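Local coordinates for 4-methyl-5(B-hydroxyethyl)-thiazole monophosphate biosynthesis enzyme (PDB 3OT1), which is of unknown function but belongs to the DJ-1/PfpI superfamily and may take part in thiazole monophosphate biosynthesis, at the interface of chains A and B. Sequence-based numbering; all coordinates share one arbitrary frame. Chains: chain A, 4-methyl-5(B-hydroxyethyl)-thiazole monophosphate biosynthesis enzyme; chain B, 4-methyl-5(B-hydroxyethyl)-thiazole monophosphate biosynthesis enzyme.

Contacts 1 and 2 illustrate how a twofold interface uses one set of residues twice. Their C-alpha centres lie about 15 Å apart, and each sets residues 21-23 and 54 of one chain against residues 30 and 34 of the other, with the chains exchanged. Helix 22-34 supplies both sides: its N-terminal end in one subunit meets the later turns of its counterpart. Contact 1 includes B:Val33 beside the polar cluster, whereas contact 2 takes in valines nearer the middle of the interface. The paired arrangement resembles the homodimer known for DJ-1 relatives, and the A-B pair is probably such a dimer.

Contact 1: the interface of chains A and B. Residues chain A 21-23, 54; chain B 30, 33-34.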
ATOM      1  N   GLU A  21       5.569  -1.569  -8.890  1.00  4.29           N
ATOM      2  CA  GLU A  21       5.024  -0.558  -7.977  1.00  3.95           C
ATOM      3  C   GLU A  21       4.785  -1.246  -6.632  1.00  4.09           C
ATOM      4  O   GLU A  21       3.935  -2.146  -6.515  1.00  4.05           O
ATOM      5  CB  GLU A  21       3.771   0.079  -8.542  1.00  4.54           C
ATOM      6  CG  GLU A  21       3.645   1.574  -8.253  1.00  4.62           C
ATOM      7  CD  GLU A  21       3.620   1.899  -6.804  1.00  5.45           C
ATOM      8  OE1 GLU A  21       4.077   3.012  -6.447  1.00  6.65           O
ATOM      9  OE2 GLU A  21       3.157   1.063  -6.009  1.00  5.55           O
ATOM     10  N   GLU A  22       5.595  -0.878  -5.651  1.00  4.25           N
ATOM     11  CA  GLU A  22       5.621  -1.614  -4.398  1.00  3.96           C
ATOM     12  C   GLU A  22       4.377  -1.427  -3.558  1.00  4.12           C
ATOM     13  O   GLU A  22       3.975  -2.369  -2.879  1.00  4.21           O
ATOM     14  CB  GLU A  22       6.870  -1.284  -3.564  1.00  4.85           C
ATOM     15  CG  GLU A  22       7.164   0.198  -3.382  1.00  5.00           C
ATOM     16  CD  GLU A  22       8.095   0.713  -4.470  1.00  5.16           C
ATOM     17  OE1 GLU A  22       7.606   0.911  -5.592  1.00  5.54           O
ATOM     18  OE2 GLU A  22       9.295   0.892  -4.208  1.00  6.22           O
HETATM   19  N   MSE A  23       3.763  -0.240  -3.541  1.00  4.11           N
HETATM   20  CA  MSE A  23       2.540  -0.101  -2.742  0.50  4.90           C
HETATM   21  C   MSE A  23       1.409  -0.877  -3.403  1.00  4.42           C
HETATM   22  O   MSE A  23       0.604  -1.490  -2.706  1.00  5.24           O
HETATM   23  CB  MSE A  23       2.157   1.339  -2.399  0.50  5.83           C
HETATM   24  CG  MSE A  23       1.340   2.084  -3.402  0.50  7.76           C
HETATM   25 SE   MSE A  23       0.980   3.879  -2.757  0.50 11.86          SE
HETATM   26  CE  MSE A  23      -0.966   3.946  -2.523  0.50 12.80           C
ATOM     27  N   ARG A  54      10.112   2.608  -6.242  1.00  5.15           N
ATOM     28  CA  ARG A  54      10.507   3.667  -5.303  1.00  5.32           C
ATOM     29  C   ARG A  54      11.520   3.172  -4.278  1.00  6.32           C
ATOM     30  O   ARG A  54      11.666   3.738  -3.199  1.00  7.44           O
ATOM     31  CB  ARG A  54       9.284   4.304  -4.635  1.00  5.39           C
ATOM     32  CG  ARG A  54       8.600   5.402  -5.458  1.00  5.31           C
ATOM     33  CD  ARG A  54       7.898   4.854  -6.678  1.00  5.41           C
ATOM     34  NE  ARG A  54       7.338   5.898  -7.514  1.00  5.20           N
ATOM     35  CZ  ARG A  54       6.642   5.655  -8.612  1.00  5.61           C
ATOM     36  NH1 ARG A  54       6.343   4.409  -8.939  1.00  5.92           N
ATOM     37  NH2 ARG A  54       6.227   6.651  -9.366  1.00  6.62           N
TER
ATOM     38  N   ASP B  30       6.686   4.787  -0.169  1.00  4.25           N
ATOM     39  CA  ASP B  30       6.545   5.042  -1.594  1.00  4.59           C
ATOM     40  C   ASP B  30       6.076   6.469  -1.843  1.00  4.71           C
ATOM     41  O   ASP B  30       6.663   7.213  -2.653  1.00  4.50           O
ATOM     42  CB  ASP B  30       5.586   3.964  -2.129  1.00  4.69           C
ATOM     43  CG  ASP B  30       5.309   4.016  -3.599  1.00  4.82           C
ATOM     44  OD1 ASP B  30       5.447   5.053  -4.259  1.00  6.35           O
ATOM     45  OD2 ASP B  30       4.831   2.951  -4.075  1.00  7.22           O
ATOM     46  N   VAL B  33       8.854   8.952  -1.092  1.00  4.21           N
ATOM     47  CA  VAL B  33       9.875   8.896  -2.123  1.00  4.54           C
ATOM     48  C   VAL B  33       9.395   9.584  -3.405  1.00  4.76           C
ATOM     49  O   VAL B  33      10.182  10.265  -4.078  1.00  4.86           O
ATOM     50  CB  VAL B  33      10.333   7.441  -2.389  1.00  4.27           C
ATOM     51  CG1 VAL B  33      11.194   7.338  -3.619  1.00  5.63           C
ATOM     52  CG2 VAL B  33      11.068   6.895  -1.178  1.00  5.77           C
ATOM     53  N   ARG B  34       8.110   9.467  -3.720  1.00  4.07           N
ATOM     54  CA  ARG B  34       7.538  10.175  -4.860  1.00  4.73           C
ATOM     55  C   ARG B  34       7.689  11.693  -4.744  1.00  5.15           C
ATOM     56  O   ARG B  34       7.717  12.380  -5.771  1.00  6.14           O
ATOM     57  CB  ARG B  34       6.062   9.821  -5.038  1.00  4.61           C
ATOM     58  CG  ARG B  34       5.822   8.456  -5.675  1.00  4.90           C
ATOM     59  CD  ARG B  34       4.412   7.972  -5.436  1.00  5.40           C
ATOM     60  NE  ARG B  34       4.131   6.713  -6.146  1.00  4.83           N
ATOM     61  CZ  ARG B  34       3.503   6.603  -7.313  1.00  5.03           C
ATOM     62  NH1 ARG B  34       3.056   7.659  -7.971  1.00  6.35           N
ATOM     63  NH2 ARG B  34       3.329   5.382  -7.826  1.00  5.37           N
TER
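At the N-terminal end of helix 22-34 in chain A, a DJ-1-family acid pair joins the two subunits: A:Glu21 meets B:Asp30 from the later part of the partner helix. The two carboxylates lie nearly coplanar, their planes 19° apart, and A:Glu21 OE1 approaches B:Asp30 OD2 to 2.5 Å. So short an approach between two acids suggests that they share a proton. B:Arg34 steadies both groups. Its terminal NH2 gives an almost straight hydrogen bond to A:Glu21 OE1 (2.8 Å), lying in the guanidinium plane but reaching the acceptor from above the carboxylate plane. Within chain B its NE bonds to B:Asp30 OD1 (2.8 Å) on the syn side, which fixes the rotation of the aspartate and presents OD2 to chain A.

A:Arg54 stacks over one face of this guanidinium, the two planes 8° apart and the CZ atoms 3.5 Å from each other. The neighbouring carboxylates would offset the charge of the paired arginines. With CG anti to the carbonyl carbon (chi1 -83°), A:Arg54 lays CG alongside B:Val33 CG1, at 3.7 Å; the chain then bends at CG, turning CD and the guanidinium towards B:Arg34. Behind it, the backbone N of A:Arg54 bonds to A:Glu22 OE2 (2.8 Å), tying its loop to the helix start. In the fold, A:Glu21 ends the loop that follows strand 11-16, while A:Arg54 comes from the connection between strands 49-51 and 57-59.

Contact 2: the interface of chains A and B. Residues chain A 26, 29-30, 34; chain B 21-23, 54, 56.
With CG anti to the backbone N (chi1 -177°), A:Asp30 reaches from its helix towards B:Glu21, whose chain folds back at chi2 (-60°) to bring OE1 to it. In this DJ-1-family interface the pair forms an acid-acid contact, A:Asp30 OD2 lying 2.5 Å from B:Glu21 OE1, probably with a proton between them. A:Arg34, extended from CG to NE, runs past the pair and sets its guanidinium edge against both acids. NE holds A:Asp30 OD1 within the chain, while NH2 bonds to B:Glu21 OE1 across the boundary (2.8 Å), arriving well above that carboxylate's plane. B:Arg54 lies over one face of the same guanidinium, the two planes 13° apart. Its aliphatic part also borders the aspartate, with CG 3.4 Å from A:Asp30 OD1.

Behind these groups B:Glu22 acts as a second-shell organiser. Its OE2 accepts from the backbone N of B:Arg54 on the syn side (2.8 Å) and from that of B:Val56 on the anti side (3.0 Å), so one carboxylate oxygen pins the loop that carries both residues. Apolar contacts continue the interface from there. B:Val56 CG2 meets A:Val29 CG1 at 3.7 Å, and one turn earlier on helix 22-34 A:Val26 turns CG1 towards the first turn of the partner helix, 3.7 Å from CA of B:Met23, which is a selenomethionine in this crystal.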
ATOM      1  N   VAL A  26       2.095  -4.578  -2.419  1.00  4.25           N
ATOM      2  CA  VAL A  26       1.893  -4.913  -1.027  1.00  4.36           C
ATOM      3  C   VAL A  26       0.420  -4.755  -0.639  1.00  4.58           C
ATOM      4  O   VAL A  26      -0.091  -5.542   0.148  1.00  4.79           O
ATOM      5  CB  VAL A  26       2.869  -4.129  -0.132  1.00  4.40           C
ATOM      6  CG1 VAL A  26       2.555  -4.372   1.325  1.00  5.33           C
ATOM      7  CG2 VAL A  26       4.295  -4.533  -0.454  1.00  5.01           C
ATOM      8  N   VAL A  29      -1.092  -8.042  -1.881  1.00  4.23           N
ATOM      9  CA  VAL A  29      -0.737  -9.200  -1.080  1.00  4.38           C
ATOM     10  C   VAL A  29      -1.418  -9.146   0.295  1.00  4.31           C
ATOM     11  O   VAL A  29      -2.030 -10.101   0.733  1.00  4.41           O
ATOM     12  CB  VAL A  29       0.798  -9.309  -0.925  1.00  4.67           C
ATOM     13  CG1 VAL A  29       1.145 -10.381   0.085  1.00  5.67           C
ATOM     14  CG2 VAL A  29       1.459  -9.597  -2.289  1.00  5.88           C
ATOM     15  N   ASP A  30      -1.272  -8.014   0.969  1.00  4.55           N
ATOM     16  CA  ASP A  30      -1.790  -7.848   2.332  1.00  4.49           C
ATOM     17  C   ASP A  30      -3.304  -8.057   2.339  1.00  4.41           C
ATOM     18  O   ASP A  30      -3.838  -8.825   3.143  1.00  5.13           O
ATOM     19  CB  ASP A  30      -1.365  -6.452   2.829  1.00  5.24           C
ATOM     20  CG  ASP A  30      -1.744  -6.124   4.235  1.00  5.51           C
ATOM     21  OD1 ASP A  30      -2.789  -6.535   4.747  1.00  6.67           O
ATOM     22  OD2 ASP A  30      -0.925  -5.372   4.824  1.00  7.50           O
ATOM     23  N   ARG A  34      -5.443 -10.982   4.286  1.00  4.20           N
ATOM     24  CA  ARG A  34      -6.497 -10.672   5.225  1.00  4.54           C
ATOM     25  C   ARG A  34      -7.767 -11.466   4.967  1.00  4.98           C
ATOM     26  O   ARG A  34      -8.563 -11.711   5.880  1.00  5.51           O
ATOM     27  CB  ARG A  34      -6.830  -9.170   5.224  1.00  4.47           C
ATOM     28  CG  ARG A  34      -5.754  -8.302   5.879  1.00  4.62           C
ATOM     29  CD  ARG A  34      -6.001  -6.838   5.590  1.00  5.80           C
ATOM     30  NE  ARG A  34      -5.083  -5.962   6.312  1.00  4.65           N
ATOM     31  CZ  ARG A  34      -5.390  -5.135   7.305  1.00  4.39           C
ATOM     32  NH1 ARG A  34      -6.631  -5.012   7.744  1.00  5.33           N
ATOM     33  NH2 ARG A  34      -4.406  -4.409   7.826  1.00  5.07           N
TER
ATOM     34  N   GLU B  21       2.520  -3.169  10.022  1.00  4.25           N
ATOM     35  CA  GLU B  21       1.547  -3.262   8.935  1.00  4.21           C
ATOM     36  C   GLU B  21       2.263  -2.866   7.635  1.00  4.37           C
ATOM     37  O   GLU B  21       2.670  -1.708   7.475  1.00  4.48           O
ATOM     38  CB  GLU B  21       0.316  -2.402   9.215  1.00  3.97           C
ATOM     39  CG  GLU B  21      -0.974  -3.072   8.803  1.00  4.90           C
ATOM     40  CD  GLU B  21      -1.041  -3.405   7.351  1.00  5.15           C
ATOM     41  OE1 GLU B  21      -1.682  -4.445   7.019  1.00  7.12           O
ATOM     42  OE2 GLU B  21      -0.441  -2.661   6.541  1.00  5.53           O
ATOM     43  N   GLU B  22       2.476  -3.843   6.768  1.00  4.54           N
ATOM     44  CA  GLU B  22       3.311  -3.623   5.585  1.00  4.09           C
ATOM     45  C   GLU B  22       2.679  -2.725   4.550  1.00  4.15           C
ATOM     46  O   GLU B  22       3.410  -1.995   3.878  1.00  4.53           O
ATOM     47  CB  GLU B  22       3.720  -4.948   4.935  1.00  4.47           C
ATOM     48  CG  GLU B  22       2.576  -5.913   4.664  1.00  5.09           C
ATOM     49  CD  GLU B  22       2.381  -6.897   5.806  1.00  4.60           C
ATOM     50  OE1 GLU B  22       1.822  -6.473   6.846  1.00  5.51           O
ATOM     51  OE2 GLU B  22       2.740  -8.074   5.678  1.00  6.07           O
HETATM   52  N   MSE B  23       1.362  -2.758   4.367  1.00  4.57           N
HETATM   53  CA  MSE B  23       0.774  -1.833   3.405  0.50  5.50           C
HETATM   54  C   MSE B  23       0.835  -0.399   3.943  1.00  4.89           C
HETATM   55  O   MSE B  23       1.157   0.502   3.187  1.00  5.26           O
HETATM   56  CB  MSE B  23      -0.590  -2.277   2.884  0.50  8.09           C
HETATM   57  CG  MSE B  23      -1.785  -2.079   3.710  0.50  9.94           C
HETATM   58 SE   MSE B  23      -3.319  -2.594   2.574  0.50 15.18          SE
HETATM   59  CE  MSE B  23      -4.045  -0.855   1.971  0.50 16.52           C
ATOM     60  N   ARG B  54       1.229  -9.358   7.666  1.00  4.90           N
ATOM     61  CA  ARG B  54       0.627 -10.263   6.672  1.00  4.87           C
ATOM     62  C   ARG B  54       1.684 -11.037   5.904  1.00  5.37           C
ATOM     63  O   ARG B  54       1.448 -11.577   4.824  1.00  7.43           O
ATOM     64  CB  ARG B  54      -0.349  -9.529   5.748  1.00  5.09           C
ATOM     65  CG  ARG B  54      -1.748  -9.382   6.311  1.00  4.90           C
ATOM     66  CD  ARG B  54      -1.798  -8.386   7.441  1.00  4.82           C
ATOM     67  NE  ARG B  54      -3.117  -8.376   8.054  1.00  4.72           N
ATOM     68  CZ  ARG B  54      -3.436  -7.622   9.102  1.00  4.68           C
ATOM     69  NH1 ARG B  54      -2.556  -6.729   9.538  1.00  4.79           N
ATOM     70  NH2 ARG B  54      -4.613  -7.725   9.706  1.00  5.77           N
ATOM     71  N   VAL B  56       4.684 -10.089   4.627  1.00  5.25           N
ATOM     72  CA  VAL B  56       5.572  -9.426   3.675  1.00  5.56           C
ATOM     73  C   VAL B  56       6.852  -8.995   4.373  1.00  4.91           C
ATOM     74  O   VAL B  56       6.804  -8.276   5.371  1.00  6.22           O
ATOM     75  CB  VAL B  56       4.848  -8.228   3.047  1.00  5.62           C
ATOM     76  CG1 VAL B  56       5.814  -7.450   2.133  1.00  7.13           C
ATOM     77  CG2 VAL B  56       3.626  -8.712   2.234  1.00  7.17           C
TER